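Local coordinates for probable D-tyrosyl-tRNA(Tyr) deacylase 1 (Homo sapiens, PDB 2OKV), which deacylates D-aminoacyl-tRNAs and glycyl-tRNA(Ala), editing errors of aminoacylation, and may also take part in DNA replication, at residues L35-T38 against Q39-E43. Sequence-based numbering, arbitrary orientation.
Sequences LEDT and QKELE
Two carboxylates, those of Asp-37 and Glu-41, meet where a loop turns into a helix, and they show how acids of like charge can share a water. Their side chains cross at about a right angle, with the carboxylate planes turned 31° apart and Asp-37 OD1 lying 3.4 Å from Glu-41 OE1. One water donates to both oxygens, 2.7 Å from Asp-37 OD1 and equally far from Glu-41 OE1. Asp-37 OD1 also accepts from the backbone N of Met-1, whose charge, if this is a free amino terminus, would ease the repulsion, while OD2 takes the backbone N-H of Ser-34. Chi1 of Glu-41 is nearly eclipsed (-18°), which lays CG against the backbone of Thr-38, 3.3 Å from its N; the bend at chi2 then directs the carboxylate. This is the N-terminal turn of helix 39-51, entered from the loop after strand 26-32, with Thr-38 at the N-cap. Its side chain makes no capping bond; instead the methyl CG2 is turned to the first turn and lies 3.4 Å from Lys-40 CB. The backbone supplies the regular helical link, Leu-42 N donating to Thr-38 O at 3.1 Å and nearly straight (169°). At the first helical residue, Gln-39 bends at chi2 and its NE2 reaches one turn ahead to the anti lone pair of Glu-43 OE2 at 3.0 Å, while Leu-42 and Asp-37 both touch Phe-105 of helix 99-116.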
loop_
_atom_site.group_PDB
_atom_site.type_symbol
_atom_site.label_atom_id
_atom_site.label_comp_id
_atom_site.label_asym_id
_atom_site.label_seq_id
_atom_site.Cartn_x
_atom_site.Cartn_y
_atom_site.Cartn_z
ATOM N N LEU B 35 -17.473 -8.816 -1.586
ATOM C CA LEU B 35 -18.843 -9.321 -1.662
ATOM C C LEU B 35 -19.331 -10.033 -0.403
ATOM O O LEU B 35 -20.494 -9.893 -0.016
ATOM C CB LEU B 35 -18.953 -10.314 -2.822
ATOM C CG LEU B 35 -19.645 -9.891 -4.116
ATOM C CD1 LEU B 35 -19.536 -11.012 -5.147
ATOM C CD2 LEU B 35 -21.105 -9.531 -3.873
ATOM N N GLU B 36 -18.457 -10.829 0.207
ATOM C CA GLU B 36 -18.851 -11.645 1.362
ATOM C C GLU B 36 -18.783 -10.883 2.691
ATOM O O GLU B 36 -19.176 -11.421 3.733
ATOM C CB GLU B 36 -18.047 -12.951 1.418
ATOM C CG GLU B 36 -18.849 -14.191 0.989
ATOM C CD GLU B 36 -18.300 -15.486 1.587
ATOM O OE1 GLU B 36 -19.103 -16.324 2.060
ATOM O OE2 GLU B 36 -17.059 -15.665 1.594
ATOM N N ASP B 37 -18.319 -9.630 2.640
ATOM C CA ASP B 37 -18.153 -8.809 3.844
ATOM C C ASP B 37 -19.484 -8.496 4.553
ATOM O O ASP B 37 -20.521 -8.292 3.926
ATOM C CB ASP B 37 -17.359 -7.530 3.552
ATOM C CG ASP B 37 -15.841 -7.773 3.435
ATOM O OD1 ASP B 37 -15.312 -8.807 3.924
ATOM O OD2 ASP B 37 -15.164 -6.903 2.859
ATOM N N THR B 38 -19.428 -8.464 5.876
ATOM C CA THR B 38 -20.619 -8.383 6.699
ATOM C C THR B 38 -20.341 -7.362 7.828
ATOM O O THR B 38 -19.256 -6.786 7.877
ATOM C CB THR B 38 -20.933 -9.813 7.213
ATOM O OG1 THR B 38 -22.328 -10.073 7.171
ATOM C CG2 THR B 38 -20.382 -10.052 8.592
ATOM N N GLN B 39 -21.305 -7.147 8.724
ATOM C CA GLN B 39 -21.108 -6.264 9.877
ATOM C C GLN B 39 -19.948 -6.747 10.752
ATOM O O GLN B 39 -19.186 -5.946 11.280
ATOM C CB GLN B 39 -22.399 -6.160 10.700
ATOM C CG GLN B 39 -22.390 -5.093 11.797
ATOM C CD GLN B 39 -22.327 -3.672 11.264
ATOM O OE1 GLN B 39 -22.880 -3.365 10.206
ATOM N NE2 GLN B 39 -21.665 -2.795 12.005
ATOM N N LYS B 40 -19.814 -8.061 10.896
ATOM C CA LYS B 40 -18.712 -8.648 11.667
ATOM C C LYS B 40 -17.333 -8.179 11.169
ATOM O O LYS B 40 -16.477 -7.725 11.944
ATOM C CB LYS B 40 -18.822 -10.177 11.633
ATOM C CG LYS B 40 -17.852 -10.908 12.553
ATOM C CD LYS B 40 -18.108 -12.403 12.540
ATOM C CE LYS B 40 -16.943 -13.150 13.132
ATOM N NZ LYS B 40 -17.248 -14.599 13.227
ATOM N N GLU B 41 -17.105 -8.269 9.867
ATOM C CA GLU B 41 -15.808 -7.870 9.313
ATOM C C GLU B 41 -15.614 -6.361 9.424
ATOM O O GLU B 41 -14.520 -5.890 9.741
ATOM C CB GLU B 41 -15.724 -8.313 7.866
ATOM C CG GLU B 41 -16.775 -9.395 7.557
ATOM C CD GLU B 41 -16.164 -10.727 7.386
ATOM O OE1 GLU B 41 -15.138 -10.758 6.687
ATOM O OE2 GLU B 41 -16.691 -11.731 7.922
ATOM N N LEU B 42 -16.684 -5.609 9.180
ATOM C CA LEU B 42 -16.666 -4.154 9.342
ATOM C C LEU B 42 -16.164 -3.797 10.746
ATOM O O LEU B 42 -15.201 -3.048 10.880
ATOM C CB LEU B 42 -18.071 -3.589 9.115
ATOM C CG LEU B 42 -18.336 -2.080 9.105
ATOM C CD1 LEU B 42 -19.693 -1.823 8.451
ATOM C CD2 LEU B 42 -18.298 -1.483 10.529
ATOM N N GLU B 43 -16.818 -4.345 11.771
ATOM C CA GLU B 43 -16.455 -4.079 13.178
ATOM C C GLU B 43 -15.058 -4.578 13.549
ATOM O O GLU B 43 -14.306 -3.891 14.255
ATOM C CB GLU B 43 -17.522 -4.642 14.123
ATOM C CG GLU B 43 -18.840 -3.879 13.973
ATOM C CD GLU B 43 -19.947 -4.296 14.926
ATOM O OE1 GLU B 43 -19.664 -5.013 15.909
ATOM O OE2 GLU B 43 -21.118 -3.881 14.698
HETATM O O HOH W 1 -15.576 -11.510 4.163
#